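Local coordinates for protein trehalose monomycolate transport factor A (Mycolicibacterium smegmatis MC2 155, PDB 6T84) that is required for MmpL3-dependent transport of trehalose monomycolate to the mycobacterial cell wall, and for growth and cell elongation, at residues R78-L88 and F172-P183. Sequence-based numbering, arbitrary orientation.
Sequences RKVGTNVVVDL and FNDLLRVLPPVP
The guanidinium of Arg78 meets Leu176 O at its edge, while Thr82 CG2 lies over one face, 3.8 Å above the plane and offset toward the rim. The edge contact is a nearly straight hydrogen bond: Arg78 NH2 is 3.1 Å from Leu176 O, with 178° at the hydrogen. Leu176 O also accepts from Leu179 N, and the two donors arrive from opposite faces of the carbonyl plane, so this carbonyl is gripped twice. A bend at chi3 curls the Arg78 chain, and in this one of two modelled conformers NE also bonds Val80 O in its own loop, which would limit the group's rotation. The amide of Asn173 stands steeply to the guanidinium, 79° between planes; its OD1 bonds Thr149. On the Phe172 ring, Leu176 CD1 covers one face, offset toward the rim, and Leu88 CD2 approaches CE1 obliquely at 3.9 Å.

Thr82 OG1, turned anti to its own nitrogen (chi1 -178°), lies 2.7 Å from Pro180 O in the carbonyl plane and donates to it. The same oxygen accepts from Val84 N, making an ST turn. Beside it, Leu179 CD1 touches Thr82 CG2 and its CD2 touches Val84 CG1, and Val84 CG2 packs 3.6 Å from Pro180 CD. Further out, two waters bridge the backbones from Gly81 O, one to Leu179 O and one to Val182 N; Asn83 ND2 rests 3.4 Å from Pro183 CD.

This is a helix-on-sheet contact continued by a tail: helix 159-175 packs Phe172, and Leu176 just after it, against strand 86-90 of the antiparallel sheet, and the proline-rich segment 179-183 then follows loop 80-84, within the N-terminal domain, probably cytoplasmic, of this TtfA-like family protein.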
loop_
_atom_site.group_PDB
_atom_site.type_symbol
_atom_site.label_atom_id
_atom_site.label_comp_id
_atom_site.label_asym_id
_atom_site.label_seq_id
_atom_site.Cartn_x
_atom_site.Cartn_y
_atom_site.Cartn_z
ATOM N N ARG A 78 5.752 9.181 2.552
ATOM C CA ARG A 78 6.859 8.944 3.493
ATOM C C ARG A 78 7.617 10.239 3.749
ATOM O O ARG A 78 7.879 11.042 2.831
ATOM C CB ARG A 78 7.889 7.995 2.898
ATOM C CG ARG A 78 7.436 6.584 2.604
ATOM C CD ARG A 78 8.549 5.842 1.836
ATOM N NE ARG A 78 9.764 5.744 2.651
ATOM C CZ ARG A 78 9.953 4.763 3.519
ATOM N NH1 ARG A 78 9.016 3.823 3.638
ATOM N NH2 ARG A 78 11.055 4.718 4.256
ATOM N N LYS A 79 8.057 10.393 4.996
ATOM C CA LYS A 79 8.770 11.617 5.357
ATOM C C LYS A 79 10.159 11.663 4.722
ATOM O O LYS A 79 10.605 12.727 4.275
ATOM C CB LYS A 79 8.837 11.747 6.876
ATOM C CG LYS A 79 9.437 13.057 7.353
ATOM C CD LYS A 79 9.450 13.142 8.868
ATOM C CE LYS A 79 9.971 14.489 9.326
ATOM N NZ LYS A 79 9.223 15.594 8.660
ATOM N N VAL A 80 10.860 10.534 4.687
ATOM C CA VAL A 80 12.204 10.429 4.131
ATOM C C VAL A 80 12.210 9.349 3.056
ATOM O O VAL A 80 11.825 8.208 3.322
ATOM C CB VAL A 80 13.231 10.107 5.234
ATOM C CG1 VAL A 80 14.652 10.156 4.668
ATOM C CG2 VAL A 80 13.044 11.048 6.439
ATOM N N GLY A 81 12.683 9.689 1.853
ATOM C CA GLY A 81 12.705 8.720 0.762
ATOM C C GLY A 81 13.743 7.620 0.933
ATOM O O GLY A 81 14.713 7.720 1.694
ATOM N N THR A 82 13.516 6.522 0.204
ATOM C CA THR A 82 14.484 5.437 0.143
ATOM C C THR A 82 14.541 4.871 -1.262
ATOM O O THR A 82 13.546 4.905 -1.978
ATOM C CB THR A 82 14.109 4.304 1.121
ATOM O OG1 THR A 82 15.111 3.288 1.061
ATOM C CG2 THR A 82 12.749 3.586 0.786
ATOM N N ASN A 83 15.695 4.319 -1.650
ATOM C CA ASN A 83 15.754 3.579 -2.903
ATOM C C ASN A 83 15.490 2.091 -2.727
ATOM O O ASN A 83 15.462 1.369 -3.724
ATOM C CB ASN A 83 17.114 3.712 -3.587
ATOM C CG ASN A 83 17.297 5.035 -4.284
ATOM O OD1 ASN A 83 16.334 5.686 -4.706
ATOM N ND2 ASN A 83 18.554 5.428 -4.434
ATOM N N VAL A 84 15.323 1.609 -1.517
ATOM C CA VAL A 84 14.993 0.186 -1.319
ATOM C C VAL A 84 13.484 -0.005 -1.454
ATOM O O VAL A 84 12.702 0.838 -0.990
ATOM C CB VAL A 84 15.480 -0.271 0.074
ATOM C CG1 VAL A 84 15.125 -1.755 0.393
ATOM C CG2 VAL A 84 16.997 -0.081 0.200
ATOM N N VAL A 85 13.065 -1.114 -2.071
ATOM C CA VAL A 85 11.650 -1.516 -2.139
ATOM C C VAL A 85 11.482 -2.780 -1.320
ATOM O O VAL A 85 12.226 -3.736 -1.516
ATOM C CB VAL A 85 11.196 -1.765 -3.590
ATOM C CG1 VAL A 85 9.770 -2.392 -3.647
ATOM C CG2 VAL A 85 11.220 -0.469 -4.345
ATOM N N VAL A 86 10.539 -2.759 -0.412
ATOM C CA VAL A 86 10.065 -3.979 0.270
ATOM C C VAL A 86 8.631 -4.218 -0.168
ATOM O O VAL A 86 7.819 -3.275 -0.195
ATOM C CB VAL A 86 10.167 -3.818 1.798
ATOM C CG1 VAL A 86 9.604 -5.095 2.545
ATOM C CG2 VAL A 86 11.638 -3.570 2.229
ATOM N N ASP A 87 8.301 -5.481 -0.475
ATOM C CA ASP A 87 6.955 -5.886 -0.884
ATOM C C ASP A 87 6.600 -7.092 -0.018
ATOM O O ASP A 87 7.330 -8.091 -0.012
ATOM C CB ASP A 87 7.001 -6.261 -2.378
ATOM C CG ASP A 87 5.666 -6.679 -2.955
ATOM O OD1 ASP A 87 5.086 -7.631 -2.405
ATOM O OD2 ASP A 87 5.230 -6.092 -3.986
ATOM N N LEU A 88 5.528 -6.962 0.723
ATOM C CA LEU A 88 5.032 -7.993 1.658
ATOM C C LEU A 88 3.647 -8.391 1.146
ATOM O O LEU A 88 2.722 -7.573 1.179
ATOM C CB LEU A 88 4.936 -7.336 3.042
ATOM C CG LEU A 88 4.356 -8.142 4.203
ATOM C CD1 LEU A 88 5.284 -9.327 4.501
ATOM C CD2 LEU A 88 4.156 -7.265 5.469
ATOM N N PHE A 172 2.800 -0.359 8.618
ATOM C CA PHE A 172 3.839 -0.816 7.698
ATOM C C PHE A 172 4.835 0.300 7.397
ATOM O O PHE A 172 6.054 0.073 7.378
ATOM C CB PHE A 172 3.185 -1.373 6.437
ATOM C CG PHE A 172 4.136 -2.071 5.493
ATOM C CD1 PHE A 172 4.942 -3.116 5.927
ATOM C CD2 PHE A 172 4.178 -1.720 4.151
ATOM C CE1 PHE A 172 5.779 -3.783 5.030
ATOM C CE2 PHE A 172 5.029 -2.342 3.249
ATOM C CZ PHE A 172 5.821 -3.387 3.677
ATOM N N ASN A 173 4.346 1.509 7.176
ATOM C CA ASN A 173 5.239 2.637 6.953
ATOM C C ASN A 173 6.178 2.849 8.127
ATOM O O ASN A 173 7.382 3.085 7.943
ATOM C CB ASN A 173 4.354 3.868 6.715
ATOM C CG ASN A 173 5.176 5.072 6.374
ATOM O OD1 ASN A 173 5.878 5.092 5.361
ATOM N ND2 ASN A 173 5.121 6.069 7.232
ATOM N N ASP A 174 5.655 2.747 9.352
ATOM C CA ASP A 174 6.509 2.896 10.539
ATOM C C ASP A 174 7.623 1.848 10.535
ATOM O O ASP A 174 8.783 2.159 10.838
ATOM C CB ASP A 174 5.681 2.765 11.827
ATOM C CG ASP A 174 4.883 4.028 12.155
ATOM O OD1 ASP A 174 5.122 5.074 11.504
ATOM O OD2 ASP A 174 4.006 3.974 13.056
ATOM N N LEU A 175 7.305 0.619 10.149
ATOM C CA LEU A 175 8.295 -0.445 10.172
ATOM C C LEU A 175 9.362 -0.233 9.111
ATOM O O LEU A 175 10.499 -0.683 9.293
ATOM C CB LEU A 175 7.597 -1.796 9.983
ATOM C CG LEU A 175 6.685 -2.276 11.116
ATOM C CD1 LEU A 175 5.702 -3.344 10.609
ATOM C CD2 LEU A 175 7.555 -2.880 12.233
ATOM N N LEU A 176 9.036 0.464 8.021
ATOM C CA LEU A 176 9.978 0.723 6.937
ATOM C C LEU A 176 10.743 2.025 7.129
ATOM O O LEU A 176 11.551 2.398 6.253
ATOM C CB LEU A 176 9.247 0.772 5.562
ATOM C CG LEU A 176 8.579 -0.573 5.165
ATOM C CD1 LEU A 176 8.107 -0.345 3.724
ATOM C CD2 LEU A 176 9.585 -1.747 5.273
ATOM N N ARG A 177 10.544 2.713 8.259
ATOM C CA ARG A 177 11.316 3.938 8.507
ATOM C C ARG A 177 12.821 3.680 8.537
ATOM O O ARG A 177 13.603 4.610 8.272
ATOM C CB ARG A 177 10.882 4.621 9.808
ATOM C CG ARG A 177 9.617 5.454 9.717
ATOM C CD ARG A 177 9.159 5.914 11.106
ATOM N NE ARG A 177 10.306 6.229 11.953
ATOM C CZ ARG A 177 10.333 6.048 13.270
ATOM N NH1 ARG A 177 9.270 5.548 13.888
ATOM N NH2 ARG A 177 11.424 6.356 13.967
ATOM N N VAL A 178 13.233 2.433 8.841
ATOM C CA VAL A 178 14.644 2.011 8.903
ATOM C C VAL A 178 15.298 1.849 7.537
ATOM O O VAL A 178 16.524 1.707 7.467
ATOM C CB VAL A 178 14.826 0.751 9.785
ATOM C CG1 VAL A 178 14.235 1.005 11.174
ATOM C CG2 VAL A 178 14.209 -0.449 9.119
ATOM N N LEU A 179 14.537 1.910 6.435
ATOM C CA LEU A 179 15.152 1.757 5.123
ATOM C C LEU A 179 16.086 2.939 4.847
ATOM O O LEU A 179 15.797 4.080 5.260
ATOM C CB LEU A 179 14.080 1.680 4.041
ATOM C CG LEU A 179 13.210 0.402 4.098
ATOM C CD1 LEU A 179 12.186 0.434 2.955
ATOM C CD2 LEU A 179 14.147 -0.881 4.167
ATOM N N PRO A 180 17.202 2.709 4.151
ATOM C CA PRO A 180 18.246 3.745 4.082
ATOM C C PRO A 180 17.801 4.918 3.228
ATOM O O PRO A 180 17.013 4.761 2.284
ATOM C CB PRO A 180 19.444 3.000 3.454
ATOM C CG PRO A 180 18.828 1.816 2.727
ATOM C CD PRO A 180 17.567 1.465 3.444
ATOM N N PRO A 181 18.291 6.118 3.518
ATOM C CA PRO A 181 17.934 7.294 2.708
ATOM C C PRO A 181 18.511 7.198 1.303
ATOM O O PRO A 181 19.438 6.437 1.026
ATOM C CB PRO A 181 18.566 8.462 3.473
ATOM C CG PRO A 181 19.019 7.889 4.817
ATOM C CD PRO A 181 19.232 6.421 4.607
ATOM N N VAL A 182 17.930 7.976 0.396
ATOM C CA VAL A 182 18.464 8.035 -0.972
ATOM C C VAL A 182 19.852 8.661 -0.932
ATOM O O VAL A 182 20.017 9.746 -0.348
ATOM C CB VAL A 182 17.535 8.853 -1.853
ATOM C CG1 VAL A 182 18.080 8.951 -3.263
ATOM C CG2 VAL A 182 16.170 8.198 -1.852
ATOM N N PRO A 183 20.868 8.032 -1.523
ATOM C CA PRO A 183 22.208 8.639 -1.512
ATOM C C PRO A 183 22.236 9.978 -2.241
ATOM O O PRO A 183 21.516 10.205 -3.219
ATOM C CB PRO A 183 23.076 7.601 -2.232
ATOM C CG PRO A 183 22.117 6.835 -3.086
ATOM C CD PRO A 183 20.836 6.777 -2.293
HETATM O O HOH W 1 6.845 8.811 7.249
HETATM O O HOH W 2 14.897 6.516 4.059
HETATM O O HOH W 3 16.170 10.102 1.438
HETATM O O HOH W 4 18.153 4.127 -0.498
#